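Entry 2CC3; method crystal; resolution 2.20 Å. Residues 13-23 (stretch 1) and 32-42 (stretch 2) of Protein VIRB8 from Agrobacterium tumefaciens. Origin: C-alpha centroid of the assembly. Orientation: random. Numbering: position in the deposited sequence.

Stretch 1 (13-23) ASLWEYVRLRE
Stretch 2 (32-42) YAYDLVSNFSA

Leu 21 is the centre of this contact. Its CA-to-CB bond points toward stretch 2, and its side chain (chi1 m, chi2 t) sits as a knob among Tyr 32, Ala 33, Leu 36 and Val 37. CD1 of Leu 21 lies 3.5 Å from CD1 of Leu 36. CD2 of Leu 21 is 3.8 Å from CB of Ala 33 and 3.8 Å from CE2 of Tyr 32. CB of Leu 21 is 3.7 Å from CG2 of Val 37. A branched leucine can touch all four neighbours at once.

Stretch 1 is helical throughout, with i to i+4 backbone hydrogen bonds from Glu 17 N to Ala 13 O through Glu 23 N to Val 19 O. Stretch 2 enters already helical at Tyr 32, and by Ser 41 the backbone is extended (phi/psi -110/137). The axes approach to 8.9 Å, and their directions differ by 135°. The backbones come near at Leu 21 and Ala 33, whose CA atoms are 5.3 Å apart. The small methyl of Ala 33 fits this spot: its CB is 3.7 Å from O of Leu 21. The next pair is Arg 22 and Val 37, CA to CA 6.1 Å. Val 37 (chi1 t) brings CG2 to 3.6 Å from N of Arg 22.

Tyr 18 and Phe 40 extend the apolar contact. Tyr 18 starts sideways, but with chi1 t and chi2 86° its ring reaches stretch 2. Its edge meets the neighbours: CD1 of Tyr 18 is 3.6 Å from CB of Phe 40, and CE1 of Tyr 18 is 3.6 Å from O of Val 37. The Phe 40 ring (chi1 -99°, chi2 98°) also reaches Ser 14, with CE2 of Phe 40 4.1 Å from CB of Ser 14. Glu 17 is extended (chi1 t, chi2 t). Its OE2 packs 3.3 Å from CD1 of Leu 36, without a polar partner in stretch 2.

The polar edge is built on the Tyr 18 hydroxyl. OH of Tyr 18 donates to OG of Ser 41 at 2.7 Å, the one hydrogen bond between the stretches. OG of Ser 41 (chi1 m) in turn donates to O of Val 37 at 2.9 Å. Arg 22, with chi1 to chi3 all t, runs out so that NH1 of Arg 22 donates to OH of Tyr 18 at 3.0 Å. In all, 517 Å² is buried, both sides summed.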

# COMPACT_ATOMS: atom_id res chain seq x y z
N ALA A 13 -2.25 3.37 -11.03
CA ALA A 13 -1.77 3.13 -9.70
C ALA A 13 -2.84 2.53 -8.78
O ALA A 13 -2.56 1.59 -8.03
CB ALA A 13 -1.15 4.43 -9.09
N SER A 14 -4.06 3.07 -8.80
CA SER A 14 -5.09 2.56 -7.83
C SER A 14 -5.58 1.14 -8.24
O SER A 14 -5.84 0.29 -7.39
CB SER A 14 -6.31 3.50 -7.68
OG SER A 14 -6.01 4.88 -7.49
N LEU A 15 -5.67 0.91 -9.55
CA LEU A 15 -6.15 -0.36 -10.09
C LEU A 15 -5.15 -1.46 -9.88
O LEU A 15 -5.53 -2.59 -9.53
CB LEU A 15 -6.55 -0.23 -11.56
CG LEU A 15 -7.81 0.61 -11.84
CD1 LEU A 15 -7.90 0.98 -13.32
CD2 LEU A 15 -9.07 -0.10 -11.40
N TRP A 16 -3.87 -1.11 -9.99
CA TRP A 16 -2.77 -2.04 -9.69
C TRP A 16 -2.66 -2.35 -8.24
O TRP A 16 -2.42 -3.50 -7.84
CB TRP A 16 -1.42 -1.51 -10.19
CG TRP A 16 -0.32 -2.34 -9.65
CD1 TRP A 16 0.65 -1.95 -8.77
CD2 TRP A 16 -0.10 -3.73 -9.88
NE1 TRP A 16 1.46 -3.00 -8.45
CE2 TRP A 16 1.03 -4.11 -9.12
CE3 TRP A 16 -0.75 -4.71 -10.66
CZ2 TRP A 16 1.53 -5.42 -9.12
CZ3 TRP A 16 -0.26 -6.01 -10.65
CH2 TRP A 16 0.86 -6.35 -9.88
N GLU A 17 -2.79 -1.32 -7.41
CA GLU A 17 -2.85 -1.55 -5.97
C GLU A 17 -4.05 -2.47 -5.63
O GLU A 17 -3.93 -3.39 -4.82
CB GLU A 17 -2.94 -0.22 -5.24
CG GLU A 17 -3.03 -0.34 -3.74
CD GLU A 17 -3.53 0.93 -3.09
OE1 GLU A 17 -3.71 1.97 -3.80
OE2 GLU A 17 -3.75 0.87 -1.87
N TYR A 18 -5.18 -2.24 -6.29
CA TYR A 18 -6.33 -3.15 -6.18
C TYR A 18 -5.93 -4.57 -6.50
O TYR A 18 -6.07 -5.49 -5.66
CB TYR A 18 -7.52 -2.72 -7.05
CG TYR A 18 -8.78 -3.56 -6.80
CD1 TYR A 18 -9.68 -3.22 -5.78
CD2 TYR A 18 -9.07 -4.69 -7.60
CE1 TYR A 18 -10.83 -3.98 -5.55
CE2 TYR A 18 -10.19 -5.45 -7.38
CZ TYR A 18 -11.08 -5.11 -6.36
OH TYR A 18 -12.20 -5.87 -6.12
N VAL A 19 -5.43 -4.76 -7.70
CA VAL A 19 -4.95 -6.10 -8.08
C VAL A 19 -3.97 -6.66 -7.06
O VAL A 19 -4.16 -7.77 -6.54
CB VAL A 19 -4.25 -6.08 -9.47
CG1 VAL A 19 -3.70 -7.47 -9.84
CG2 VAL A 19 -5.21 -5.60 -10.50
N ARG A 20 -2.94 -5.88 -6.74
CA ARG A 20 -1.91 -6.39 -5.86
C ARG A 20 -2.52 -6.82 -4.52
O ARG A 20 -2.23 -7.91 -4.02
CB ARG A 20 -0.81 -5.33 -5.67
CG ARG A 20 0.37 -5.75 -4.84
CD ARG A 20 1.29 -4.53 -4.49
NE ARG A 20 0.70 -3.61 -3.49
CZ ARG A 20 0.85 -3.69 -2.16
NH1 ARG A 20 1.59 -4.65 -1.57
NH2 ARG A 20 0.26 -2.79 -1.39
N LEU A 21 -3.32 -5.94 -3.91
CA LEU A 21 -3.91 -6.23 -2.59
C LEU A 21 -4.86 -7.44 -2.65
O LEU A 21 -4.94 -8.24 -1.72
CB LEU A 21 -4.64 -5.00 -2.00
CG LEU A 21 -3.83 -3.82 -1.42
CD1 LEU A 21 -4.72 -2.63 -1.27
CD2 LEU A 21 -3.15 -4.09 -0.07
N ARG A 22 -5.57 -7.58 -3.75
CA ARG A 22 -6.55 -8.65 -3.89
C ARG A 22 -5.90 -10.01 -4.20
O ARG A 22 -6.39 -11.04 -3.72
CB ARG A 22 -7.63 -8.25 -4.90
CG ARG A 22 -8.60 -9.37 -5.20
CD ARG A 22 -9.89 -8.93 -5.85
NE ARG A 22 -10.78 -10.10 -5.95
CZ ARG A 22 -12.06 -10.02 -6.31
NH1 ARG A 22 -12.60 -8.84 -6.58
NH2 ARG A 22 -12.78 -11.11 -6.38
N GLU A 23 -4.80 -10.01 -4.95
CA GLU A 23 -4.24 -11.25 -5.46
C GLU A 23 -3.01 -11.73 -4.67
O GLU A 23 -2.59 -12.88 -4.81
CB GLU A 23 -3.92 -11.11 -6.98
CG GLU A 23 -5.11 -10.69 -7.87
CD GLU A 23 -6.31 -11.65 -7.80
OE1 GLU A 23 -6.10 -12.83 -7.42
OE2 GLU A 23 -7.46 -11.23 -8.13
N TYR A 32 -5.56 -5.88 6.70
CA TYR A 32 -5.29 -4.65 6.00
C TYR A 32 -5.71 -4.76 4.52
O TYR A 32 -6.43 -3.92 4.01
CB TYR A 32 -3.81 -4.24 6.15
CG TYR A 32 -3.41 -3.16 5.16
CD1 TYR A 32 -4.00 -1.91 5.18
CD2 TYR A 32 -2.45 -3.42 4.16
CE1 TYR A 32 -3.67 -0.95 4.27
CE2 TYR A 32 -2.09 -2.44 3.23
CZ TYR A 32 -2.72 -1.22 3.29
OH TYR A 32 -2.38 -0.23 2.39
N ALA A 33 -5.26 -5.79 3.82
CA ALA A 33 -5.59 -5.90 2.39
C ALA A 33 -7.11 -6.10 2.17
O ALA A 33 -7.71 -5.43 1.34
CB ALA A 33 -4.76 -6.96 1.73
N TYR A 34 -7.72 -6.97 2.96
CA TYR A 34 -9.16 -7.27 2.90
C TYR A 34 -10.05 -6.03 3.03
O TYR A 34 -11.04 -5.90 2.32
CB TYR A 34 -9.51 -8.32 3.98
CG TYR A 34 -10.98 -8.66 4.09
CD1 TYR A 34 -11.51 -9.75 3.40
CD2 TYR A 34 -11.84 -7.90 4.88
CE1 TYR A 34 -12.84 -10.08 3.49
CE2 TYR A 34 -13.18 -8.21 4.97
CZ TYR A 34 -13.67 -9.31 4.27
OH TYR A 34 -15.00 -9.67 4.35
N ASP A 35 -9.70 -5.12 3.94
CA ASP A 35 -10.49 -3.91 4.13
C ASP A 35 -10.36 -2.90 2.98
O ASP A 35 -11.36 -2.31 2.54
CB ASP A 35 -10.16 -3.22 5.46
CG ASP A 35 -10.35 -4.12 6.66
OD1 ASP A 35 -11.38 -4.85 6.74
OD2 ASP A 35 -9.46 -4.10 7.54
N LEU A 36 -9.13 -2.64 2.53
CA LEU A 36 -8.91 -1.81 1.35
C LEU A 36 -9.58 -2.41 0.09
O LEU A 36 -10.28 -1.73 -0.61
CB LEU A 36 -7.41 -1.52 1.11
CG LEU A 36 -6.67 -0.28 1.66
CD1 LEU A 36 -5.44 0.04 0.82
CD2 LEU A 36 -7.55 0.97 1.74
N VAL A 37 -9.38 -3.70 -0.17
CA VAL A 37 -10.03 -4.35 -1.31
C VAL A 37 -11.55 -4.19 -1.24
O VAL A 37 -12.16 -3.77 -2.22
CB VAL A 37 -9.66 -5.87 -1.44
CG1 VAL A 37 -10.59 -6.53 -2.44
CG2 VAL A 37 -8.19 -6.03 -1.87
N SER A 38 -12.14 -4.49 -0.08
CA SER A 38 -13.62 -4.38 0.14
C SER A 38 -14.17 -2.97 -0.09
O SER A 38 -15.24 -2.80 -0.65
CB SER A 38 -13.99 -4.83 1.56
OG SER A 38 -13.51 -6.14 1.85
N ASN A 39 -13.44 -1.96 0.38
CA ASN A 39 -13.90 -0.56 0.29
C ASN A 39 -13.88 -0.01 -1.13
O ASN A 39 -14.68 0.85 -1.50
CB ASN A 39 -13.06 0.32 1.21
CG ASN A 39 -13.38 0.09 2.66
OD1 ASN A 39 -14.53 -0.12 3.01
ND2 ASN A 39 -12.36 0.14 3.52
N PHE A 40 -12.95 -0.53 -1.91
CA PHE A 40 -12.74 -0.17 -3.31
C PHE A 40 -13.78 -0.80 -4.28
O PHE A 40 -13.83 -0.44 -5.45
CB PHE A 40 -11.36 -0.71 -3.74
CG PHE A 40 -10.22 0.30 -3.72
CD1 PHE A 40 -9.33 0.38 -2.64
CD2 PHE A 40 -9.97 1.11 -4.83
CE1 PHE A 40 -8.24 1.30 -2.63
CE2 PHE A 40 -8.89 2.03 -4.83
CZ PHE A 40 -8.03 2.12 -3.73
N SER A 41 -14.57 -1.77 -3.81
CA SER A 41 -15.41 -2.60 -4.69
C SER A 41 -16.89 -2.31 -4.55
O SER A 41 -17.39 -2.19 -3.44
CB SER A 41 -15.16 -4.05 -4.36
OG SER A 41 -13.78 -4.36 -4.49
N ALA A 42 -17.61 -2.24 -5.67
CA ALA A 42 -19.06 -2.13 -5.67
C ALA A 42 -19.62 -3.47 -5.15
O ALA A 42 -18.90 -4.46 -5.14
CB ALA A 42 -19.58 -1.77 -7.07